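Local coordinates for glutamine aminotransferase class-II domain protein (Ruegeria pomeroyi, PDB 3MDN) that probably hydrolyses glutamine to release ammonia, as class-II glutamine amidotransferases of the Ntn-hydrolase superfamily do, though the acceptor of the ammonia is not established, at residues 151-155 and 156-160; 223-226 and 227-231; 73-76 and 77-81. All blocks are in the same frame, centred on the assembly; numbering follows the deposited sequence.

Contact 1: 151-155 and 156-160; sequences LALSE and GLEHD
Ala152 O accepts a hydrogen bond from Leu157 N at 2.9 Å, the donor tilted 30° from the carbonyl plane, while Gly156 N, one residue earlier, bonds to Leu153 O at 2.9 Å, standing above that carbonyl's plane. These two bonds turn the chain off the end of helix 144-154. Gly156 has positive phi (96°), where a side chain would be jammed against the preceding carbonyl oxygen. The turn brings Leu157 back over the last helical residues: its CB sits 3.3 Å from Ala152 O and 4.3 Å from Ala152 CB. With CG of Leu157 anti to the backbone N (chi1 178°), its CD2 branch reaches Leu153 CD2 at 4.0 Å. That same Leu153 methyl also meets the aliphatic CG of Glu158 at 3.9 Å, beside Phe135. The charged ends form salt bridges with other partners: Glu158 OE2 with Arg107, and Glu155, bent at chi2, through OE1 with Arg167 and OE2 with Arg171 of helix 161-179. Asp160 then caps that next helix through Gly163 N. Two helices are thus joined by a short connection whose first turn is a Schellman motif with Gly156 as its C-prime residue.

Contact 2: 223-226 and 227-231; sequences AVVS and EPLET
Val225 CG1 meets Leu229 CD2 at 4.1 Å, a loose methyl-to-methyl touch and the one apolar side-chain contact between strand end 223-226 and loop 227-231. The two side chains approach at a slant. CG1 of Val225 stands anti to its carbonyl carbon (chi1 -65°), which leaves CG2 between the backbone N and the carbonyl carbon. From there CG2 lies 3.7 Å from Glu227 O and 4.2 Å from Pro228 N, so the second methyl rests against the backbone of the turn while the first faces the leucine. Leu229 itself is exposed.

Next outward, Ser226 and Glu227 make the bend. Ser226 OG comes within 3.3 Å of Glu227 N, but the angle is too poor for a hydrogen bond; the hydroxyl is instead bonded to Trp6 N, and Ser226 O accepts from the hydroxyl of Ser210. Glu227 CG lies 3.9 Å from Ser226 OG, and its chain runs on extended at the exposed surface.

Behind these, the backbone of Val225 pairs with Tyr212, and that of Ser226 with Trp6, which places the strand end between strands 212-216 and 6-10. The Trp236 side chain packs on Val225 and Pro228, while its NE1 bonds to Glu230 O, tying the loop back to the segment that leads into strand 237-238. Across the bend itself the contact is van der Waals in kind, which suggests that the loop's course is set at least partly by polar and aromatic partners in neighbouring parts of the chain.

Contact 3: 73-76 and 77-81; sequences RAVA and HHVRS
Arg73 O receives the amide of His77 in a weak, bent bond, and His77 CB lies 3.1 Å from that same oxygen, at the weakly bonded C-terminal end of helix 70-78, which passes into short strand 80-81. CG of His77 is anti to the backbone N (chi1 -177°), a setting that carries the ring away from segment 73-76.

Ala74 offers its carbonyl to a side chain. His78 ND1 donates to Ala74 O at 3.1 Å, with the oxygen at the ring edge, only 4° out of the ring plane, and the donor somewhat tilted from the carbonyl plane. This bond is likely to restrict the ring's rotation. The second subunit covers this side: its Glu56 O meets His78 NE2 in a weak bond, its Leu59 packs on Ala74, and its Val75 packs on Val75 here. A phenylalanine in place of His78 would probably leave Ala74 O without its side-chain donor and the second subunit's Glu56 O without its weak mate.

Val75 O is gripped by two amides: His78 N at 3.0 Å, standing well above the carbonyl plane, and Val79 N at 2.8 Å in a nearly straight bond (N-H...O 168°).

Ala76 is hydrogen-bonded through its backbone to Glu17, whose carboxylate also bonds to His77 ND1, and rests its side chain on Leu16; both partners lie just after strand 13-15, which pairs with 80-81. Past the helix end, Val79 lies side by side with Val75, both pointing the same way, and Val79 CG2 comes 3.7 Å from Val75 CG1 and 3.4 Å from Val75 O.

All three contacts are local places where a helix or strand ends, but they differ in burial and in how they are held. Contacts 1 and 3 both finish helices through backbone amides, contact 3 adding a histidine side-chain donor; contact 1 leads into another helix with its acidic groups paired to arginines, whereas contact 3 leads into a strand. Contact 2 ends a strand of the sheet between strands 6-10 and 212-216 and has a single loose apolar side-chain touch; its strand side is buried, its loop side mostly exposed. Contacts 1 and 2 lie on opposite sides of the chain's centre, their centres 28 Å apart. Contact 3, with four of seven touching residues buried, lies farthest from that centre, about 20 Å, yet against another subunit.

Contact 1: 151-155 and 156-160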
loop_
_atom_site.group_PDB
_atom_site.type_symbol
_atom_site.label_atom_id
_atom_site.label_comp_id
_atom_site.label_asym_id
_atom_site.label_seq_id
_atom_site.Cartn_x
_atom_site.Cartn_y
_atom_site.Cartn_z
ATOM N N LEU D 151 5.020 -24.644 14.282
ATOM C CA LEU D 151 4.985 -26.039 14.748
ATOM C C LEU D 151 6.344 -26.721 14.614
ATOM O O LEU D 151 6.733 -27.498 15.472
ATOM C CB LEU D 151 3.979 -26.873 13.965
ATOM C CG LEU D 151 2.458 -26.923 14.167
ATOM C CD1 LEU D 151 2.031 -28.371 13.871
ATOM C CD2 LEU D 151 2.016 -26.583 15.573
ATOM N N ALA D 152 7.053 -26.472 13.519
ATOM C CA ALA D 152 8.386 -27.051 13.360
ATOM C C ALA D 152 9.370 -26.474 14.395
ATOM O O ALA D 152 10.182 -27.222 14.960
ATOM C CB ALA D 152 8.901 -26.872 11.927
ATOM N N LEU D 153 9.307 -25.165 14.631
ATOM C CA LEU D 153 10.041 -24.573 15.772
ATOM C C LEU D 153 9.664 -25.260 17.085
ATOM O O LEU D 153 10.551 -25.699 17.828
ATOM C CB LEU D 153 9.866 -23.038 15.855
ATOM C CG LEU D 153 10.701 -22.320 14.776
ATOM C CD1 LEU D 153 10.205 -20.916 14.434
ATOM C CD2 LEU D 153 12.204 -22.305 15.118
ATOM N N SER D 154 8.359 -25.383 17.359
ATOM C CA SER D 154 7.871 -26.056 18.590
ATOM C C SER D 154 8.440 -27.477 18.709
ATOM O O SER D 154 8.689 -27.950 19.812
ATOM C CB SER D 154 6.336 -26.110 18.624
ATOM O OG SER D 154 5.790 -24.810 18.424
ATOM N N GLU D 155 8.668 -28.125 17.565
ATOM C CA GLU D 155 9.205 -29.489 17.516
ATOM C C GLU D 155 10.752 -29.584 17.470
ATOM O O GLU D 155 11.280 -30.646 17.225
ATOM C CB GLU D 155 8.627 -30.252 16.314
ATOM C CG GLU D 155 7.126 -30.607 16.380
ATOM C CD GLU D 155 6.808 -31.686 17.431
ATOM O OE1 GLU D 155 7.709 -32.429 17.839
ATOM O OE2 GLU D 155 5.653 -31.783 17.870
ATOM N N GLY D 156 11.474 -28.485 17.684
ATOM C CA GLY D 156 12.944 -28.533 17.720
ATOM C C GLY D 156 13.673 -28.186 16.425
ATOM O O GLY D 156 14.816 -28.608 16.237
ATOM N N LEU D 157 13.037 -27.395 15.545
ATOM C CA LEU D 157 13.678 -26.983 14.280
ATOM C C LEU D 157 15.095 -26.441 14.491
ATOM O O LEU D 157 16.002 -26.725 13.691
ATOM C CB LEU D 157 12.828 -25.969 13.502
ATOM C CG LEU D 157 13.412 -25.430 12.184
ATOM C CD1 LEU D 157 13.381 -26.492 11.125
ATOM C CD2 LEU D 157 12.635 -24.244 11.666
ATOM N N GLU D 158 15.274 -25.703 15.585
ATOM C CA GLU D 158 16.561 -25.088 15.937
ATOM C C GLU D 158 17.729 -26.050 16.106
ATOM O O GLU D 158 18.852 -25.696 15.779
ATOM C CB GLU D 158 16.436 -24.147 17.162
ATOM C CG GLU D 158 15.733 -22.810 16.803
ATOM C CD GLU D 158 15.283 -22.012 18.031
ATOM O OE1 GLU D 158 14.611 -22.589 18.912
ATOM O OE2 GLU D 158 15.589 -20.797 18.111
ATOM N N HIS D 159 17.488 -27.252 16.604
ATOM C CA HIS D 159 18.586 -28.207 16.711
ATOM C C HIS D 159 18.413 -29.487 15.883
ATOM O O HIS D 159 19.339 -30.285 15.790
ATOM C CB HIS D 159 18.822 -28.557 18.181
ATOM C CG HIS D 159 17.575 -28.953 18.896
ATOM N ND1 HIS D 159 16.972 -30.182 18.710
ATOM C CD2 HIS D 159 16.797 -28.278 19.773
ATOM C CE1 HIS D 159 15.883 -30.252 19.457
ATOM N NE2 HIS D 159 15.751 -29.107 20.107
ATOM N N ASP D 160 17.237 -29.681 15.278
ATOM C CA ASP D 160 16.924 -30.929 14.555
ATOM C C ASP D 160 15.937 -30.653 13.406
ATOM O O ASP D 160 14.787 -31.051 13.479
ATOM C CB ASP D 160 16.338 -31.938 15.556
ATOM C CG ASP D 160 15.839 -33.240 14.899
ATOM O OD1 ASP D 160 16.282 -33.592 13.772
ATOM O OD2 ASP D 160 14.989 -33.910 15.532
#

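Contact 2: 223-226 and 227-231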
loop_
_atom_site.group_PDB
_atom_site.type_symbol
_atom_site.label_atom_id
_atom_site.label_comp_id
_atom_site.label_asym_id
_atom_site.label_seq_id
_atom_site.Cartn_x
_atom_site.Cartn_y
_atom_site.Cartn_z
ATOM N N ALA D 223 21.050 -22.602 -6.618
ATOM C CA ALA D 223 19.675 -22.117 -6.678
ATOM C C ALA D 223 18.734 -23.296 -6.448
ATOM O O ALA D 223 19.027 -24.414 -6.877
ATOM C CB ALA D 223 19.379 -21.446 -8.037
ATOM N N VAL D 224 17.604 -23.041 -5.796
ATOM C CA VAL D 224 16.548 -24.018 -5.580
ATOM C C VAL D 224 15.250 -23.276 -5.917
ATOM O O VAL D 224 15.033 -22.175 -5.459
ATOM C CB VAL D 224 16.466 -24.458 -4.095
ATOM C CG1 VAL D 224 15.502 -25.631 -3.935
ATOM C CG2 VAL D 224 17.873 -24.832 -3.546
ATOM N N VAL D 225 14.380 -23.888 -6.690
ATOM C CA VAL D 225 13.257 -23.185 -7.254
ATOM C C VAL D 225 12.051 -24.119 -7.342
ATOM O O VAL D 225 12.194 -25.356 -7.330
ATOM C CB VAL D 225 13.585 -22.702 -8.663
ATOM C CG1 VAL D 225 14.685 -21.667 -8.641
ATOM C CG2 VAL D 225 13.998 -23.896 -9.535
ATOM N N SER D 226 10.865 -23.533 -7.430
ATOM C CA SER D 226 9.653 -24.301 -7.663
ATOM C C SER D 226 9.484 -24.681 -9.128
ATOM O O SER D 226 8.740 -25.614 -9.434
ATOM C CB SER D 226 8.427 -23.526 -7.193
ATOM O OG SER D 226 8.376 -22.266 -7.816
ATOM N N GLU D 227 10.157 -23.968 -10.039
ATOM C CA GLU D 227 10.099 -24.305 -11.468
ATOM C C GLU D 227 11.294 -23.743 -12.232
ATOM O O GLU D 227 11.639 -22.582 -12.055
ATOM C CB GLU D 227 8.797 -23.802 -12.092
ATOM C CG GLU D 227 8.411 -22.398 -11.664
ATOM C CD GLU D 227 7.478 -21.733 -12.653
ATOM O OE1 GLU D 227 6.557 -21.008 -12.197
ATOM O OE2 GLU D 227 7.668 -21.939 -13.878
ATOM N N PRO D 228 11.926 -24.562 -13.096
ATOM C CA PRO D 228 13.219 -24.154 -13.669
ATOM C C PRO D 228 13.175 -22.876 -14.524
ATOM O O PRO D 228 12.299 -22.724 -15.384
ATOM C CB PRO D 228 13.650 -25.371 -14.512
ATOM C CG PRO D 228 12.407 -26.159 -14.759
ATOM C CD PRO D 228 11.460 -25.862 -13.622
ATOM N N LEU D 229 14.133 -21.980 -14.277
ATOM C CA LEU D 229 14.263 -20.726 -15.023
ATOM C C LEU D 229 15.369 -20.748 -16.110
ATOM O O LEU D 229 15.089 -21.102 -17.266
ATOM C CB LEU D 229 14.409 -19.526 -14.067
ATOM C CG LEU D 229 14.999 -19.731 -12.663
ATOM C CD1 LEU D 229 16.472 -19.305 -12.588
ATOM C CD2 LEU D 229 14.167 -18.952 -11.655
ATOM N N GLU D 230 16.601 -20.364 -15.749
ATOM C CA GLU D 230 17.727 -20.379 -16.705
ATOM C C GLU D 230 18.016 -21.802 -17.216
ATOM O O GLU D 230 18.459 -22.686 -16.462
ATOM C CB GLU D 230 18.990 -19.745 -16.100
ATOM N N THR D 231 17.743 -22.014 -18.500
ATOM C CA THR D 231 17.872 -23.328 -19.102
ATOM C C THR D 231 19.015 -23.373 -20.124
ATOM O O THR D 231 19.208 -24.389 -20.795
ATOM C CB THR D 231 16.521 -23.788 -19.721
ATOM O OG1 THR D 231 15.622 -24.157 -18.663
ATOM C CG2 THR D 231 16.709 -24.983 -20.667
#

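Contact 3: 73-76 and 77-81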
loop_
_atom_site.group_PDB
_atom_site.type_symbol
_atom_site.label_atom_id
_atom_site.label_comp_id
_atom_site.label_asym_id
_atom_site.label_seq_id
_atom_site.Cartn_x
_atom_site.Cartn_y
_atom_site.Cartn_z
ATOM N N ARG D 73 11.657 -3.398 -5.938
ATOM C CA ARG D 73 12.542 -3.342 -7.093
ATOM C C ARG D 73 13.898 -2.675 -6.780
ATOM O O ARG D 73 14.948 -3.112 -7.279
ATOM C CB ARG D 73 11.846 -2.623 -8.252
ATOM C CG ARG D 73 12.516 -2.864 -9.597
ATOM C CD ARG D 73 11.575 -2.571 -10.766
ATOM N NE ARG D 73 12.223 -2.817 -12.058
ATOM C CZ ARG D 73 12.438 -4.029 -12.575
ATOM N NH1 ARG D 73 12.067 -5.119 -11.919
ATOM N NH2 ARG D 73 13.034 -4.153 -13.754
ATOM N N ALA D 74 13.879 -1.617 -5.965
ATOM C CA ALA D 74 15.122 -0.957 -5.555
ATOM C C ALA D 74 15.976 -1.841 -4.630
ATOM O O ALA D 74 17.187 -1.915 -4.801
ATOM C CB ALA D 74 14.839 0.403 -4.890
ATOM N N VAL D 75 15.349 -2.481 -3.647
ATOM C CA VAL D 75 16.053 -3.388 -2.747
ATOM C C VAL D 75 16.687 -4.570 -3.511
ATOM O O VAL D 75 17.882 -4.883 -3.362
ATOM C CB VAL D 75 15.104 -3.948 -1.654
ATOM C CG1 VAL D 75 15.736 -5.155 -0.942
ATOM C CG2 VAL D 75 14.727 -2.877 -0.669
ATOM N N ALA D 76 15.872 -5.225 -4.335
ATOM C CA ALA D 76 16.347 -6.378 -5.096
ATOM C C ALA D 76 17.450 -5.961 -6.066
ATOM O O ALA D 76 18.332 -6.748 -6.361
ATOM C CB ALA D 76 15.191 -7.070 -5.821
ATOM N N HIS D 77 17.434 -4.713 -6.517
ATOM C CA HIS D 77 18.478 -4.202 -7.423
ATOM C C HIS D 77 19.766 -3.827 -6.681
ATOM O O HIS D 77 20.819 -3.724 -7.286
ATOM C CB HIS D 77 17.942 -2.975 -8.204
ATOM C CG HIS D 77 18.898 -2.398 -9.213
ATOM N ND1 HIS D 77 19.401 -3.123 -10.269
ATOM C CD2 HIS D 77 19.368 -1.136 -9.374
ATOM C CE1 HIS D 77 20.182 -2.353 -11.005
ATOM N NE2 HIS D 77 20.175 -1.141 -10.482
ATOM N N HIS D 78 19.687 -3.619 -5.368
ATOM C CA HIS D 78 20.796 -2.950 -4.659
ATOM C C HIS D 78 21.438 -3.775 -3.570
ATOM O O HIS D 78 22.604 -3.578 -3.278
ATOM C CB HIS D 78 20.381 -1.576 -4.098
ATOM C CG HIS D 78 20.500 -0.474 -5.099
ATOM N ND1 HIS D 78 19.428 -0.010 -5.839
ATOM C CD2 HIS D 78 21.578 0.223 -5.522
ATOM C CE1 HIS D 78 19.848 0.919 -6.674
ATOM N NE2 HIS D 78 21.145 1.086 -6.495
ATOM N N VAL D 79 20.658 -4.653 -2.952
ATOM C CA VAL D 79 21.131 -5.540 -1.895
ATOM C C VAL D 79 21.707 -6.864 -2.443
ATOM O O VAL D 79 21.086 -7.546 -3.277
ATOM C CB VAL D 79 19.970 -5.883 -0.920
ATOM C CG1 VAL D 79 20.428 -6.854 0.167
ATOM C CG2 VAL D 79 19.369 -4.606 -0.312
ATOM N N ARG D 80 22.887 -7.227 -1.944
ATOM C CA ARG D 80 23.536 -8.496 -2.246
ATOM C C ARG D 80 23.467 -9.459 -1.069
ATOM O O ARG D 80 23.618 -9.055 0.078
ATOM C CB ARG D 80 24.993 -8.249 -2.575
ATOM C CG ARG D 80 25.263 -8.142 -4.051
ATOM C CD ARG D 80 26.674 -7.648 -4.270
ATOM N NE ARG D 80 26.985 -6.587 -3.303
ATOM C CZ ARG D 80 28.039 -5.782 -3.401
ATOM N NH1 ARG D 80 28.864 -5.894 -4.440
ATOM N NH2 ARG D 80 28.264 -4.868 -2.472
ATOM N N SER D 81 23.221 -10.736 -1.350
ATOM C CA SER D 81 23.192 -11.744 -0.292
ATOM C C SER D 81 23.663 -13.102 -0.818
ATOM O O SER D 81 23.491 -13.430 -1.990
ATOM C CB SER D 81 21.793 -11.844 0.341
ATOM O OG SER D 81 21.742 -12.868 1.328
#